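PDB 5XA5: alpha-catenin-like protein hmp-1 from Caenorhabditis elegans, which binds beta-catenin, cadherin and actin filaments at cell junctions, and is required for cell migration in body enclosure and cell shape changes in body elongation. Local coordinates for residues A[32-37]-A[127-132]; A[152-156]-A[182-186]; A[209-213]-A[250-254]. All coordinates share one frame; numbering follows the deposited sequence. Where two conformers were deposited one is given.

Contact 1: residues A[32-37]-A[127-132]; sequences LINEVT and GRNLLT
Leu-32 and Val-36 face Leu-131 across two helix segments, 32-36 and 127-132, that run antiparallel at 169° with their axes 9.4 Å apart. This is side-by-side packing in a helical bundle of the vinculin/alpha-catenin family. It lays the short helix 23-36 against the long helix 117-165, in the N-terminal part of the protein. No hydrogen bond crosses between the segments. The contact is held by apolar packing.

Leu-131 is the central side chain. Its CG lies anti to the carbonyl carbon (chi1 -64°), which directs the two methyls into the interface. Leu-131 CD1 sits 3.8 Å from Val-36 CB and also packs on the backbone O of Leu-32. Leu-131 CD2 meets Leu-32 CD2 at 4.1 Å, methyl to methyl.

One turn away, Val-36 leans on the backbone of the long helix. Val-36 CG2 rests over the peptide link from Gly-127 to Arg-128, 3.8 Å from Arg-128 N. Gly-127 has no side chain here, and the methyl lies close against its backbone. Val-36 CG1 lies over Arg-128 CA at 4.0 Å. At the border, Thr-37 CG2 lies alongside the aliphatic part of Arg-128, 4.3 Å from Arg-128 CD.

The same region meets a chain of another protein. Outside the two segments, Glu-35 OE2 forms a salt bridge with a basic side chain of that other chain, and Val-36 packs on an apolar one.

Further along the same edge as Thr-37, Ile-33 CD1 touches Thr-132 OG1 at 3.6 Å. That hydroxyl donates to Arg-128 O, Thr-132 OG1 to O 2.8 Å, within its own helix. Arg-128 O also accepts from Thr-132 N, and the two donors reach it from opposite faces of the carbonyl plane.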
loop_
_atom_site.group_PDB
_atom_site.type_symbol
_atom_site.label_atom_id
_atom_site.label_comp_id
_atom_site.label_asym_id
_atom_site.label_seq_id
_atom_site.Cartn_x
_atom_site.Cartn_y
_atom_site.Cartn_z
ATOM N N LEU A 32 16.218 -0.123 -4.595
ATOM C CA LEU A 32 16.770 0.891 -3.694
ATOM C C LEU A 32 17.985 0.346 -2.949
ATOM O O LEU A 32 19.077 0.925 -3.007
ATOM C CB LEU A 32 15.700 1.371 -2.710
ATOM C CG LEU A 32 14.557 2.153 -3.366
ATOM C CD1 LEU A 32 13.349 2.272 -2.432
ATOM C CD2 LEU A 32 15.049 3.555 -3.825
ATOM N N ILE A 33 17.801 -0.792 -2.291
ATOM C CA ILE A 33 18.815 -1.358 -1.412
ATOM C C ILE A 33 19.990 -1.940 -2.173
ATOM O O ILE A 33 21.147 -1.671 -1.847
ATOM C CB ILE A 33 18.206 -2.438 -0.509
ATOM C CG1 ILE A 33 17.158 -1.816 0.417
ATOM C CG2 ILE A 33 19.292 -3.138 0.300
ATOM C CD1 ILE A 33 17.589 -0.503 1.039
ATOM N N ASN A 34 19.712 -2.738 -3.199
ATOM C CA ASN A 34 20.804 -3.343 -3.956
ATOM C C ASN A 34 21.704 -2.337 -4.654
ATOM O O ASN A 34 22.930 -2.479 -4.640
ATOM C CB ASN A 34 20.245 -4.309 -5.000
ATOM C CG ASN A 34 19.759 -5.601 -4.392
ATOM O OD1 ASN A 34 19.877 -5.824 -3.182
ATOM N ND2 ASN A 34 19.234 -6.479 -5.233
ATOM N N GLU A 35 21.113 -1.323 -5.279
ATOM C CA GLU A 35 21.930 -0.414 -6.079
ATOM C C GLU A 35 22.880 0.380 -5.200
ATOM O O GLU A 35 24.051 0.517 -5.535
ATOM C CB GLU A 35 21.066 0.541 -6.901
ATOM C CG GLU A 35 20.383 -0.112 -8.097
ATOM C CD GLU A 35 19.489 0.850 -8.851
ATOM O OE1 GLU A 35 19.885 2.019 -9.002
ATOM O OE2 GLU A 35 18.394 0.437 -9.294
ATOM N N VAL A 36 22.392 0.879 -4.070
ATOM C CA VAL A 36 23.196 1.804 -3.273
ATOM C C VAL A 36 24.243 1.066 -2.438
ATOM O O VAL A 36 25.228 1.662 -2.000
ATOM C CB VAL A 36 22.303 2.678 -2.364
ATOM C CG1 VAL A 36 21.754 1.874 -1.195
ATOM C CG2 VAL A 36 23.075 3.921 -1.879
ATOM N N THR A 37 24.050 -0.234 -2.232
ATOM C CA THR A 37 25.019 -1.022 -1.474
ATOM C C THR A 37 25.958 -1.832 -2.369
ATOM O O THR A 37 26.772 -2.611 -1.871
ATOM C CB THR A 37 24.323 -2.000 -0.499
ATOM O OG1 THR A 37 23.588 -2.977 -1.240
ATOM C CG2 THR A 37 23.388 -1.264 0.443
ATOM N N GLY A 127 23.603 7.744 1.781
ATOM C CA GLY A 127 22.720 7.288 0.716
ATOM C C GLY A 127 21.985 6.027 1.109
ATOM O O GLY A 127 20.788 5.895 0.855
ATOM N N ARG A 128 22.703 5.094 1.728
ATOM C CA ARG A 128 22.075 3.879 2.247
ATOM C C ARG A 128 20.973 4.214 3.244
ATOM O O ARG A 128 19.873 3.675 3.181
ATOM C CB ARG A 128 23.108 2.970 2.906
ATOM C CG ARG A 128 22.503 1.764 3.607
ATOM C CD ARG A 128 23.587 0.847 4.132
ATOM N NE ARG A 128 23.056 -0.198 5.001
ATOM C CZ ARG A 128 23.756 -1.255 5.398
ATOM N NH1 ARG A 128 25.008 -1.407 4.993
ATOM N NH2 ARG A 128 23.202 -2.164 6.190
ATOM N N ASN A 129 21.276 5.111 4.171
ATOM C CA ASN A 129 20.295 5.507 5.172
ATOM C C ASN A 129 19.067 6.163 4.564
ATOM O O ASN A 129 17.944 5.877 4.985
ATOM C CB ASN A 129 20.932 6.444 6.187
ATOM C CG ASN A 129 21.886 5.731 7.110
ATOM O OD1 ASN A 129 21.850 4.508 7.233
ATOM N ND2 ASN A 129 22.755 6.490 7.763
ATOM N N LEU A 130 19.276 7.020 3.564
ATOM C CA LEU A 130 18.168 7.731 2.922
ATOM C C LEU A 130 17.274 6.784 2.135
ATOM O O LEU A 130 16.052 6.838 2.254
ATOM C CB LEU A 130 18.676 8.837 1.987
ATOM C CG LEU A 130 17.639 9.476 1.040
ATOM C CD1 LEU A 130 16.461 10.106 1.793
ATOM C CD2 LEU A 130 18.298 10.502 0.119
ATOM N N LEU A 131 17.880 5.928 1.323
ATOM C CA LEU A 131 17.081 5.036 0.481
ATOM C C LEU A 131 16.416 3.940 1.320
ATOM O O LEU A 131 15.372 3.398 0.940
ATOM C CB LEU A 131 17.944 4.430 -0.641
ATOM C CG LEU A 131 18.506 5.458 -1.639
ATOM C CD1 LEU A 131 19.172 4.759 -2.809
ATOM C CD2 LEU A 131 17.417 6.404 -2.145
ATOM N N THR A 132 17.000 3.634 2.474
ATOM C CA THR A 132 16.378 2.707 3.420
ATOM C C THR A 132 15.143 3.352 4.052
ATOM O O THR A 132 14.123 2.687 4.303
ATOM C CB THR A 132 17.371 2.287 4.513
ATOM O OG1 THR A 132 18.380 1.450 3.936
ATOM C CG2 THR A 132 16.664 1.518 5.618
#

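Contact 2: residues A[152-156]-A[182-186]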
loop_
_atom_site.group_PDB
_atom_site.type_symbol
_atom_site.label_atom_id
_atom_site.label_comp_id
_atom_site.label_asym_id
_atom_site.label_seq_id
_atom_site.Cartn_x
_atom_site.Cartn_y
_atom_site.Cartn_z
ATOM N N LYS A 152 -13.145 -1.241 3.375
ATOM C CA LYS A 152 -14.178 -1.566 2.388
ATOM C C LYS A 152 -14.874 -2.887 2.729
ATOM O O LYS A 152 -16.101 -2.998 2.604
ATOM C CB LYS A 152 -13.586 -1.644 0.976
ATOM C CG LYS A 152 -14.624 -1.813 -0.099
ATOM C CD LYS A 152 -15.489 -0.562 -0.175
ATOM C CE LYS A 152 -16.450 -0.611 -1.347
ATOM N NZ LYS A 152 -16.874 0.768 -1.744
ATOM N N VAL A 153 -14.098 -3.880 3.167
ATOM C CA VAL A 153 -14.676 -5.130 3.687
ATOM C C VAL A 153 -15.637 -4.850 4.839
ATOM O O VAL A 153 -16.722 -5.441 4.911
ATOM C CB VAL A 153 -13.571 -6.095 4.173
ATOM C CG1 VAL A 153 -14.161 -7.388 4.793
ATOM C CG2 VAL A 153 -12.641 -6.426 3.029
ATOM N N ASP A 154 -15.251 -3.956 5.746
ATOM C CA ASP A 154 -16.099 -3.614 6.885
ATOM C C ASP A 154 -17.408 -2.965 6.444
ATOM O O ASP A 154 -18.456 -3.145 7.063
ATOM C CB ASP A 154 -15.371 -2.648 7.826
ATOM C CG ASP A 154 -14.185 -3.278 8.527
ATOM O OD1 ASP A 154 -14.142 -4.519 8.662
ATOM O OD2 ASP A 154 -13.292 -2.518 8.959
ATOM N N GLU A 155 -17.324 -2.160 5.390
ATOM C CA GLU A 155 -18.507 -1.490 4.865
ATOM C C GLU A 155 -19.475 -2.531 4.307
ATOM O O GLU A 155 -20.675 -2.462 4.563
ATOM C CB GLU A 155 -18.104 -0.483 3.773
ATOM C CG GLU A 155 -19.259 0.330 3.213
ATOM C CD GLU A 155 -18.825 1.205 2.048
ATOM O OE1 GLU A 155 -18.189 0.673 1.116
ATOM O OE2 GLU A 155 -19.109 2.420 2.070
ATOM N N VAL A 156 -18.946 -3.489 3.546
ATOM C CA VAL A 156 -19.764 -4.595 3.021
ATOM C C VAL A 156 -20.367 -5.376 4.186
ATOM O O VAL A 156 -21.550 -5.723 4.190
ATOM C CB VAL A 156 -18.944 -5.525 2.128
ATOM C CG1 VAL A 156 -19.704 -6.802 1.798
ATOM C CG2 VAL A 156 -18.576 -4.788 0.853
ATOM N N GLN A 182 -21.201 -2.086 -3.556
ATOM C CA GLN A 182 -20.064 -2.159 -2.648
ATOM C C GLN A 182 -19.219 -3.395 -2.929
ATOM O O GLN A 182 -17.985 -3.349 -2.878
ATOM C CB GLN A 182 -20.544 -2.132 -1.199
ATOM C CG GLN A 182 -21.110 -0.787 -0.821
ATOM C CD GLN A 182 -21.764 -0.786 0.534
ATOM O OE1 GLN A 182 -21.910 -1.829 1.154
ATOM N NE2 GLN A 182 -22.123 0.398 1.020
ATOM N N ILE A 183 -19.886 -4.504 -3.221
ATOM C CA ILE A 183 -19.164 -5.746 -3.497
ATOM C C ILE A 183 -18.453 -5.667 -4.846
ATOM O O ILE A 183 -17.343 -6.179 -4.981
ATOM C CB ILE A 183 -20.111 -6.944 -3.456
ATOM C CG1 ILE A 183 -20.508 -7.210 -2.002
ATOM C CG2 ILE A 183 -19.459 -8.185 -4.050
ATOM C CD1 ILE A 183 -21.465 -8.355 -1.809
ATOM N N GLU A 184 -19.074 -5.017 -5.833
ATOM C CA GLU A 184 -18.396 -4.819 -7.109
ATOM C C GLU A 184 -17.117 -3.987 -6.961
ATOM O O GLU A 184 -16.094 -4.331 -7.555
ATOM C CB GLU A 184 -19.332 -4.158 -8.123
ATOM C CG GLU A 184 -20.394 -5.081 -8.699
ATOM C CD GLU A 184 -19.853 -6.073 -9.718
ATOM O OE1 GLU A 184 -18.707 -5.906 -10.195
ATOM O OE2 GLU A 184 -20.598 -7.018 -10.055
ATOM N N GLU A 185 -17.188 -2.915 -6.171
ATOM C CA GLU A 185 -16.034 -2.066 -5.858
ATOM C C GLU A 185 -14.944 -2.866 -5.150
ATOM O O GLU A 185 -13.762 -2.795 -5.498
ATOM C CB GLU A 185 -16.463 -0.886 -4.978
ATOM C CG GLU A 185 -16.683 0.435 -5.679
ATOM C CD GLU A 185 -17.713 1.311 -4.972
ATOM O OE1 GLU A 185 -18.206 0.914 -3.890
ATOM O OE2 GLU A 185 -18.030 2.403 -5.494
ATOM N N LEU A 186 -15.346 -3.631 -4.142
ATOM C CA LEU A 186 -14.399 -4.432 -3.373
ATOM C C LEU A 186 -13.758 -5.480 -4.259
ATOM O O LEU A 186 -12.566 -5.737 -4.160
ATOM C CB LEU A 186 -15.099 -5.099 -2.190
ATOM C CG LEU A 186 -14.271 -5.976 -1.253
ATOM C CD1 LEU A 186 -13.173 -5.178 -0.536
ATOM C CD2 LEU A 186 -15.158 -6.694 -0.234
HETATM O O HOH W 1 -22.342 2.378 3.307
#
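Lys-152 NZ is gripped by two carboxylates. Across the contact Lys-152 NZ donates to Glu-185 OE1 at 2.5 Å, a short salt bridge. NZ approaches from above the carboxylate plane, 52° out of it. Within its own helix Lys-152 NZ makes a weak hydrogen bond, also part of a salt bridge, to Glu-155 OE1 at 3.1 Å. Lys-152 CG lies anti to the backbone N (chi1 -173°) and packs on Leu-186 CD1 at 3.7 Å. The bend beyond it, at chi2, then turns NZ toward the acids.

Glu-155 also meets Gln-182. Their carboxylate and amide planes are only 6° apart and stack face on face, with Glu-155 CD 3.5 Å from Gln-182 NE2. A water bridges Glu-155 OE2 and Gln-182 NE2 by weak bonds. Gln-182 OE1 is hydrogen-bonded to Thr-159 OG1, which is likely to fix the rotation of the amide.

Deeper in the interface the contact is apolar. Val-153 CG2 meets Leu-186 CD1 at 3.8 Å. Val-156 CG1 meets Ile-183 CG1 at 3.9 Å, the side chains crossing at about a right angle. These residues join helices 117-165 and 169-196, antiparallel neighbours in the helical bundle.

Glu-155 OE1 and Glu-185 OE1 are 5.0 Å apart. The ammonium group of Lys-152 bonded to both would probably offset their mutual repulsion, tying the two helices together at the border of the apolar layer.

Contact 3: residues A[209-213]-A[250-254]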
loop_
_atom_site.group_PDB
_atom_site.type_symbol
_atom_site.label_atom_id
_atom_site.label_comp_id
_atom_site.label_asym_id
_atom_site.label_seq_id
_atom_site.Cartn_x
_atom_site.Cartn_y
_atom_site.Cartn_z
ATOM N N ALA A 209 -11.464 -16.472 -1.088
ATOM C CA ALA A 209 -12.394 -15.694 -0.268
ATOM C C ALA A 209 -13.232 -14.757 -1.138
ATOM O O ALA A 209 -14.438 -14.604 -0.900
ATOM C CB ALA A 209 -11.629 -14.912 0.819
ATOM N N ARG A 210 -12.604 -14.124 -2.139
ATOM C CA ARG A 210 -13.342 -13.313 -3.109
ATOM C C ARG A 210 -14.468 -14.113 -3.772
ATOM O O ARG A 210 -15.619 -13.671 -3.834
ATOM C CB ARG A 210 -12.390 -12.747 -4.185
ATOM C CG ARG A 210 -13.069 -11.770 -5.133
ATOM C CD ARG A 210 -12.438 -11.776 -6.528
ATOM N NE ARG A 210 -12.654 -13.061 -7.192
ATOM C CZ ARG A 210 -13.735 -13.368 -7.903
ATOM N NH1 ARG A 210 -14.711 -12.482 -8.055
ATOM N NH2 ARG A 210 -13.846 -14.564 -8.463
ATOM N N SER A 211 -14.134 -15.301 -4.251
ATOM C CA SER A 211 -15.118 -16.148 -4.905
ATOM C C SER A 211 -16.267 -16.502 -3.964
ATOM O O SER A 211 -17.437 -16.485 -4.370
ATOM C CB SER A 211 -14.448 -17.413 -5.427
ATOM O OG SER A 211 -13.449 -17.076 -6.368
ATOM N N ALA A 212 -15.926 -16.816 -2.718
ATOM C CA ALA A 212 -16.940 -17.186 -1.725
ATOM C C ALA A 212 -17.871 -16.008 -1.458
ATOM O O ALA A 212 -19.087 -16.185 -1.359
ATOM C CB ALA A 212 -16.282 -17.652 -0.440
ATOM N N LEU A 213 -17.312 -14.807 -1.324
ATOM C CA LEU A 213 -18.156 -13.633 -1.161
ATOM C C LEU A 213 -19.102 -13.460 -2.349
ATOM O O LEU A 213 -20.293 -13.203 -2.155
ATOM C CB LEU A 213 -17.307 -12.363 -0.976
ATOM C CG LEU A 213 -18.076 -11.037 -0.930
ATOM C CD1 LEU A 213 -19.069 -11.017 0.231
ATOM C CD2 LEU A 213 -17.141 -9.821 -0.876
ATOM N N ALA A 250 -16.646 -15.576 4.728
ATOM C CA ALA A 250 -15.933 -15.046 3.567
ATOM C C ALA A 250 -15.311 -13.685 3.865
ATOM O O ALA A 250 -14.177 -13.403 3.466
ATOM C CB ALA A 250 -16.859 -14.936 2.367
ATOM N N LEU A 251 -16.073 -12.827 4.535
ATOM C CA LEU A 251 -15.580 -11.481 4.841
ATOM C C LEU A 251 -14.419 -11.573 5.819
ATOM O O LEU A 251 -13.403 -10.903 5.630
ATOM C CB LEU A 251 -16.692 -10.609 5.413
ATOM C CG LEU A 251 -17.810 -10.315 4.407
ATOM C CD1 LEU A 251 -19.040 -9.804 5.133
ATOM C CD2 LEU A 251 -17.358 -9.324 3.352
ATOM N N ASN A 252 -14.562 -12.407 6.849
ATOM C CA ASN A 252 -13.459 -12.630 7.781
ATOM C C ASN A 252 -12.234 -13.199 7.079
ATOM O O ASN A 252 -11.101 -12.867 7.425
ATOM C CB ASN A 252 -13.880 -13.563 8.916
ATOM C CG ASN A 252 -14.927 -12.946 9.796
ATOM O OD1 ASN A 252 -15.185 -11.747 9.717
ATOM N ND2 ASN A 252 -15.543 -13.757 10.644
ATOM N N ALA A 253 -12.466 -14.072 6.104
ATOM C CA ALA A 253 -11.359 -14.648 5.339
ATOM C C ALA A 253 -10.607 -13.586 4.529
ATOM O O ALA A 253 -9.366 -13.580 4.506
ATOM C CB ALA A 253 -11.874 -15.760 4.433
ATOM N N LEU A 254 -11.341 -12.685 3.873
ATOM C CA LEU A 254 -10.705 -11.589 3.148
ATOM C C LEU A 254 -9.843 -10.762 4.084
ATOM O O LEU A 254 -8.692 -10.457 3.780
ATOM C CB LEU A 254 -11.743 -10.680 2.479
ATOM C CG LEU A 254 -12.488 -11.213 1.251
ATOM C CD1 LEU A 254 -13.661 -10.307 0.882
ATOM C CD2 LEU A 254 -11.577 -11.352 0.064
#
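Leu-254 reaches over Ala-209 and ends at the backbone of the facing helix. From CB its chain turns so that CG lies anti to the carbonyl carbon (chi1 -72°). Leu-254 CG comes to 3.8 Å from Ala-209 CB, and the two methyls then part. Leu-254 CD2 touches Ala-209 CB at 3.6 Å and stands 3.7 Å from Arg-210 N. Leu-254 CD1 takes the other branch and meets Leu-213 CD2 at 3.9 Å, where the two leucine side chains cross at about a right angle. An alanine in place of Leu-254 would lose CG and both methyls, and would probably open a gap beside Ala-209 and leave Leu-213 CD2 without this partner.

The two segments belong to helices 200-229 and 234-258, neighbours in the helical bundle of this vinculin-family region. They run antiparallel with a crossing angle of -155°. Their axes approach to 8.5 Å, and small residues at the interface fit this close spacing. Ala-209 CB meets Ala-253 CB at 3.7 Å. Ala-250 CB rests against Ala-212 CB and also lies close to Leu-213 N. No hydrogen bond crosses between the segments, and all the touching side-chain atoms are carbon.

Leu-213 also points toward the facing helix. Its CG is anti to the backbone N (chi1 174°), and Leu-213 CD1 packs on Leu-251 CD2 at 3.9 Å. The far side of this layer is closed by helix 169-196, where Ile-183 and Leu-186 touch Leu-213. The guanidinium of Arg-210 faces elsewhere, and its NH1 forms a salt bridge with Asp-187 OD1.

In the fold
Contacts 2 and 3 lie side by side, their centres 11 Å apart. Between them they draw on four helices, 117-165, 169-196, 200-229 and 234-258. Their apolar layers merge: Leu-186 CD2 is 3.8 Å from Leu-213 CD2, and Val-156 CG1 is 3.8 Å from Leu-251 CD2. Contact 1 stands apart, on the opposite side of the chain's centre. Its centre is 38 Å from that of contact 2, and the nearest atoms are about 27 Å apart. Helix 117-165 spans this gap and serves both. The chain of another protein packs beside contact 1, consistent with the beta-catenin binding of this protein.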